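Local coordinates for protein phospholipase C beta (Meleagris gallopavo, PDB 1JAD) that belongs to the phospholipase C beta family, its C-terminal region forming a long, mostly helical antiparallel bundle in a two-chain assembly, at residues 9-14 / 187-192; 104-109 / 210-215. All blocks are in the same frame, centred on the assembly; numbering follows the deposited sequence.

Contact 1 of 2, residues 9-14 / 187-192. With SO4 (sulfate ion), chain C.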
loop_
_atom_site.group_PDB
_atom_site.type_symbol
_atom_site.label_atom_id
_atom_site.label_comp_id
_atom_site.label_asym_id
_atom_site.label_seq_id
_atom_site.Cartn_x
_atom_site.Cartn_y
_atom_site.Cartn_z
ATOM N N GLU A 9 29.433 -15.342 3.196
ATOM C CA GLU A 9 29.784 -15.303 1.786
ATOM C C GLU A 9 28.641 -15.911 0.971
ATOM O O GLU A 9 28.292 -15.425 -0.106
ATOM C CB GLU A 9 31.068 -16.108 1.534
ATOM C CG GLU A 9 32.255 -15.715 2.408
ATOM C CD GLU A 9 33.512 -16.518 2.084
ATOM O OE1 GLU A 9 33.437 -17.769 2.098
ATOM O OE2 GLU A 9 34.572 -15.901 1.822
ATOM N N VAL A 10 28.051 -16.969 1.512
ATOM C CA VAL A 10 26.976 -17.678 0.832
ATOM C C VAL A 10 25.551 -17.348 1.289
ATOM O O VAL A 10 24.592 -17.907 0.756
ATOM C CB VAL A 10 27.206 -19.206 0.936
ATOM C CG1 VAL A 10 28.535 -19.578 0.289
ATOM C CG2 VAL A 10 27.185 -19.644 2.391
ATOM N N THR A 11 25.407 -16.453 2.265
ATOM C CA THR A 11 24.081 -16.056 2.748
ATOM C C THR A 11 23.909 -14.544 2.645
ATOM O O THR A 11 23.170 -13.947 3.428
ATOM C CB THR A 11 23.858 -16.426 4.234
ATOM O OG1 THR A 11 24.690 -15.608 5.069
ATOM C CG2 THR A 11 24.185 -17.884 4.471
ATOM N N GLN A 12 24.587 -13.921 1.688
ATOM C CA GLN A 12 24.495 -12.472 1.552
ATOM C C GLN A 12 23.249 -11.999 0.802
ATOM O O GLN A 12 22.948 -12.460 -0.305
ATOM C CB GLN A 12 25.765 -11.924 0.895
ATOM C CG GLN A 12 25.762 -10.411 0.720
ATOM C CD GLN A 12 27.157 -9.847 0.523
ATOM O OE1 GLN A 12 27.918 -10.326 -0.318
ATOM N NE2 GLN A 12 27.497 -8.820 1.299
ATOM N N LEU A 13 22.531 -11.071 1.427
ATOM C CA LEU A 13 21.306 -10.525 0.866
ATOM C C LEU A 13 21.350 -8.999 0.782
ATOM O O LEU A 13 22.100 -8.354 1.510
ATOM C CB LEU A 13 20.119 -10.967 1.726
ATOM C CG LEU A 13 19.915 -12.481 1.876
ATOM C CD1 LEU A 13 18.786 -12.757 2.862
ATOM C CD2 LEU A 13 19.620 -13.105 0.512
ATOM N N PRO A 14 20.553 -8.404 -0.125
ATOM C CA PRO A 14 20.489 -6.951 -0.314
ATOM C C PRO A 14 19.913 -6.267 0.917
ATOM O O PRO A 14 18.739 -6.453 1.251
ATOM C CB PRO A 14 19.565 -6.806 -1.526
ATOM C CG PRO A 14 19.771 -8.118 -2.260
ATOM C CD PRO A 14 19.650 -9.056 -1.082
ATOM N N THR A 187 16.718 -19.054 4.437
ATOM C CA THR A 187 15.297 -18.807 4.556
ATOM C C THR A 187 15.005 -17.992 5.804
ATOM O O THR A 187 14.194 -17.066 5.768
ATOM C CB THR A 187 14.522 -20.139 4.558
ATOM O OG1 THR A 187 14.584 -20.710 3.243
ATOM C CG2 THR A 187 13.084 -19.923 4.940
ATOM N N GLU A 188 15.668 -18.315 6.907
ATOM C CA GLU A 188 15.456 -17.561 8.139
ATOM C C GLU A 188 16.032 -16.149 7.994
ATOM O O GLU A 188 15.404 -15.167 8.388
ATOM C CB GLU A 188 16.084 -18.301 9.329
ATOM C CG GLU A 188 15.310 -19.572 9.720
ATOM C CD GLU A 188 15.968 -20.418 10.829
ATOM O OE1 GLU A 188 15.365 -21.444 11.208
ATOM O OE2 GLU A 188 17.074 -20.081 11.315
ATOM N N LYS A 189 17.221 -16.030 7.419
ATOM C CA LYS A 189 17.809 -14.708 7.237
ATOM C C LYS A 189 16.953 -13.912 6.231
ATOM O O LYS A 189 16.632 -12.743 6.466
ATOM C CB LYS A 189 19.249 -14.846 6.742
ATOM C CG LYS A 189 20.000 -13.530 6.578
ATOM C CD LYS A 189 21.436 -13.788 6.112
ATOM C CE LYS A 189 22.214 -12.486 6.002
ATOM N NZ LYS A 189 23.599 -12.675 5.485
ATOM N N THR A 190 16.570 -14.533 5.114
ATOM C CA THR A 190 15.726 -13.829 4.137
ATOM C C THR A 190 14.460 -13.333 4.843
ATOM O O THR A 190 13.974 -12.237 4.580
ATOM C CB THR A 190 15.344 -14.740 2.957
ATOM O OG1 THR A 190 16.538 -15.200 2.304
ATOM C CG2 THR A 190 14.489 -13.981 1.954
ATOM N N ALA A 191 13.927 -14.124 5.765
ATOM C CA ALA A 191 12.748 -13.685 6.493
ATOM C C ALA A 191 13.066 -12.430 7.321
ATOM O O ALA A 191 12.238 -11.505 7.420
ATOM C CB ALA A 191 12.256 -14.784 7.390
ATOM N N ARG A 192 14.254 -12.382 7.922
ATOM C CA ARG A 192 14.612 -11.205 8.714
ATOM C C ARG A 192 14.774 -9.993 7.804
ATOM O O ARG A 192 14.286 -8.915 8.117
ATOM C CB ARG A 192 15.900 -11.450 9.531
ATOM C CG ARG A 192 16.479 -10.195 10.210
ATOM C CD ARG A 192 17.453 -10.532 11.349
ATOM N NE ARG A 192 18.517 -11.440 10.921
ATOM C CZ ARG A 192 19.619 -11.040 10.304
ATOM N NH1 ARG A 192 19.789 -9.749 10.064
ATOM N NH2 ARG A 192 20.522 -11.930 9.894
HETATM S S SO4 C . 23.795 -10.163 8.898
HETATM O O1 SO4 C . 24.112 -10.863 10.163
HETATM O O2 SO4 C . 24.567 -8.905 8.800
HETATM O O3 SO4 C . 22.358 -9.833 8.870
HETATM O O4 SO4 C . 24.137 -11.037 7.753
HETATM O O HOH W 1 23.658 -10.198 4.093
#
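Lys189 reaches across from its helix and puts its ammonium group on Thr11. The hydrogen bond from Lys189 NZ to Thr11 O measures 2.5 Å. That is very short, so its exact length is doubtful. A second bond runs from Lys189 NZ to Thr11 OG1 at 3.2 Å. CG of Lys189 is anti to the backbone N (chi1 -177°), and the chain beyond it is fully extended. It crosses the Thr11 side chain at about a right angle. Thr11 OG1 is also hydrogen-bonded to Met7 O.

Water supplies an indirect link. It accepts from Lys189 NZ at 2.8 Å and from Leu13 N at 3.0 Å.

Apolar packing lies beside this polar cluster. Leu13 brings its methyl CD1 to 3.4 Å from Thr190 OG1, a van der Waals contact. Thr190 OG1 is itself hydrogen-bonded to Ser132 OG and Leu186 O. The non-helical segment 9-14 lies against the antiparallel helices 75-155 and 161-245 of the PLC-beta C-terminal region. Leu13 touches Ser131 and Asn135 of the first and Tyr193 of the second.

A sulfate ion, probably from the crystallisation liquor, gathers the positive charges. Its O4 receives a weak bond from Lys189 NZ. Its O3 sits at the guanidinium edge of Arg192, in plane. Arg192 NH1 donates to sulfate O3 at 2.8 Å. Arg192 NH2 donates to the same O3 at 3.0 Å. Tyr193 OH also bonds the sulfate.

Contact 2 of 2, residues 104-109 / 210-215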
loop_
_atom_site.group_PDB
_atom_site.type_symbol
_atom_site.label_atom_id
_atom_site.label_comp_id
_atom_site.label_asym_id
_atom_site.label_seq_id
_atom_site.Cartn_x
_atom_site.Cartn_y
_atom_site.Cartn_z
ATOM N N GLN A 104 -7.851 18.646 -1.926
ATOM C CA GLN A 104 -8.014 17.730 -3.048
ATOM C C GLN A 104 -6.616 17.473 -3.609
ATOM O O GLN A 104 -6.300 16.356 -4.017
ATOM C CB GLN A 104 -8.898 18.368 -4.127
ATOM C CG GLN A 104 -9.703 17.396 -4.984
ATOM C CD GLN A 104 -8.942 16.133 -5.329
ATOM O OE1 GLN A 104 -8.745 15.260 -4.474
ATOM N NE2 GLN A 104 -8.497 16.028 -6.584
ATOM N N HIS A 105 -5.777 18.511 -3.633
ATOM C CA HIS A 105 -4.409 18.361 -4.126
ATOM C C HIS A 105 -3.637 17.443 -3.171
ATOM O O HIS A 105 -2.784 16.651 -3.593
ATOM C CB HIS A 105 -3.678 19.710 -4.210
ATOM C CG HIS A 105 -4.201 20.637 -5.264
ATOM N ND1 HIS A 105 -4.532 20.216 -6.535
ATOM C CD2 HIS A 105 -4.359 21.982 -5.264
ATOM C CE1 HIS A 105 -4.876 21.260 -7.270
ATOM N NE2 HIS A 105 -4.778 22.344 -6.522
ATOM N N ALA A 106 -3.938 17.555 -1.881
ATOM C CA ALA A 106 -3.285 16.719 -0.885
ATOM C C ALA A 106 -3.605 15.238 -1.171
ATOM O O ALA A 106 -2.723 14.375 -1.138
ATOM C CB ALA A 106 -3.749 17.117 0.522
ATOM N N THR A 107 -4.865 14.945 -1.464
ATOM C CA THR A 107 -5.245 13.572 -1.768
ATOM C C THR A 107 -4.635 13.103 -3.102
ATOM O O THR A 107 -4.460 11.904 -3.334
ATOM C CB THR A 107 -6.794 13.424 -1.809
ATOM O OG1 THR A 107 -7.327 13.630 -0.495
ATOM C CG2 THR A 107 -7.204 12.048 -2.301
ATOM N N GLU A 108 -4.293 14.046 -3.975
ATOM C CA GLU A 108 -3.717 13.692 -5.269
ATOM C C GLU A 108 -2.244 13.354 -5.159
ATOM O O GLU A 108 -1.756 12.473 -5.856
ATOM C CB GLU A 108 -3.894 14.842 -6.272
ATOM C CG GLU A 108 -5.349 15.224 -6.563
ATOM C CD GLU A 108 -5.470 16.437 -7.481
ATOM O OE1 GLU A 108 -4.944 17.515 -7.122
ATOM O OE2 GLU A 108 -6.091 16.313 -8.556
ATOM N N GLN A 109 -1.529 14.064 -4.293
ATOM C CA GLN A 109 -0.105 13.819 -4.117
ATOM C C GLN A 109 0.085 12.450 -3.466
ATOM O O GLN A 109 0.921 11.654 -3.902
ATOM C CB GLN A 109 0.520 14.926 -3.260
ATOM C CG GLN A 109 0.272 16.321 -3.823
ATOM C CD GLN A 109 0.965 17.428 -3.044
ATOM O OE1 GLN A 109 0.720 18.616 -3.282
ATOM N NE2 GLN A 109 1.842 17.049 -2.118
ATOM N N GLU A 210 1.490 11.564 6.743
ATOM C CA GLU A 210 1.810 12.620 7.685
ATOM C C GLU A 210 1.931 13.919 6.883
ATOM O O GLU A 210 1.466 14.971 7.308
ATOM C CB GLU A 210 3.126 12.258 8.367
ATOM C CG GLU A 210 3.509 13.087 9.555
ATOM C CD GLU A 210 4.772 12.554 10.196
ATOM O OE1 GLU A 210 4.765 11.369 10.620
ATOM O OE2 GLU A 210 5.767 13.314 10.266
ATOM N N LYS A 211 2.552 13.831 5.713
ATOM C CA LYS A 211 2.707 14.988 4.836
ATOM C C LYS A 211 1.306 15.478 4.430
ATOM O O LYS A 211 0.967 16.656 4.612
ATOM C CB LYS A 211 3.515 14.591 3.596
ATOM C CG LYS A 211 3.560 15.616 2.470
ATOM C CD LYS A 211 4.210 16.920 2.893
ATOM C CE LYS A 211 4.300 17.892 1.715
ATOM N NZ LYS A 211 4.806 19.248 2.090
ATOM N N GLU A 212 0.486 14.573 3.901
ATOM C CA GLU A 212 -0.856 14.957 3.499
ATOM C C GLU A 212 -1.570 15.608 4.671
ATOM O O GLU A 212 -2.250 16.627 4.510
ATOM C CB GLU A 212 -1.649 13.739 3.044
ATOM C CG GLU A 212 -3.097 14.047 2.713
ATOM C CD GLU A 212 -3.900 12.788 2.461
ATOM O OE1 GLU A 212 -3.540 12.019 1.551
ATOM O OE2 GLU A 212 -4.891 12.557 3.178
ATOM N N GLY A 213 -1.409 15.019 5.851
ATOM C CA GLY A 213 -2.038 15.562 7.042
ATOM C C GLY A 213 -1.674 17.018 7.255
ATOM O O GLY A 213 -2.521 17.850 7.600
ATOM N N GLN A 214 -0.407 17.345 7.037
ATOM C CA GLN A 214 0.032 18.710 7.235
ATOM C C GLN A 214 -0.483 19.642 6.145
ATOM O O GLN A 214 -0.858 20.786 6.427
ATOM C CB GLN A 214 1.555 18.738 7.359
ATOM C CG GLN A 214 2.025 18.058 8.650
ATOM C CD GLN A 214 3.523 17.805 8.693
ATOM O OE1 GLN A 214 4.051 17.290 9.686
ATOM N NE2 GLN A 214 4.215 18.154 7.610
ATOM N N LEU A 215 -0.524 19.159 4.907
ATOM C CA LEU A 215 -1.041 19.981 3.819
ATOM C C LEU A 215 -2.483 20.343 4.140
ATOM O O LEU A 215 -2.830 21.525 4.232
ATOM C CB LEU A 215 -0.980 19.234 2.487
ATOM C CG LEU A 215 0.367 19.212 1.759
ATOM C CD1 LEU A 215 0.273 18.342 0.508
ATOM C CD2 LEU A 215 0.760 20.638 1.378
#
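Ala106 points its methyl group at the facing helix, where it meets Glu212 and Leu215. Ala106 CB lies 3.8 Å from Glu212 CG and 4.0 Å from Leu215 CB. The two helix segments run antiparallel, with 168° between their directions, and their axes approach to 9.1 Å. This is side-by-side packing of helices 75-155 and 161-245 in the long antiparallel bundle.

Glu212 leaves its helix with CG anti to the backbone N (chi1 175°), and its chain is extended beyond that atom. Its carboxylate comes near the Ala106-Thr107 backbone: Glu212 OE1 is 3.7 Å from Ala106 O and 4.0 Å from Thr107 CA. The side chains of Leu215 and Gln109 cross at about a right angle. The methyl CD1 of Leu215 meets the end of the Gln109 side chain, 3.7 Å from Gln109 CD.

Farther round helix 75-155, His105 turns its ring edge to Glu108. His105 ND1 donates to Glu108 OE1 at 2.8 Å with an angle of 162°, and OE1 lies close to the ring plane. Gln37 of helix 28-64 also bonds Glu108 OE1.

Ala106, Leu215, Gln109 and the aliphatic part of Glu212 thus meet by van der Waals packing. Thr110 OG1 bridges the two nearby oxygens, bonding Glu212 OE1 and, weakly, Ala106 O. Glu212 OE2 bonds Gln194 of the second subunit. Both carboxylate oxygens are therefore satisfied by partners outside the two segments.

Overall arrangement
From the N terminus, the non-helical segment 9-14 comes first. The chain then runs through helices 21-24 and 28-64 into helix 75-155, which carries residues 104-109. It turns back into helix 161-245. There residues 187-192 close the loop of contact 1, with 172 residues between its segments. Residues 210-215 follow and close contact 2 over 100 residues. The two loops cross rather than nest. Contact 1 ties the N-terminal segment to helix 161-245, and contact 2 joins that helix to helix 75-155. Their centres are 37 Å apart and their nearest atoms about 23 Å, so they act at separate places along the elongated bundle.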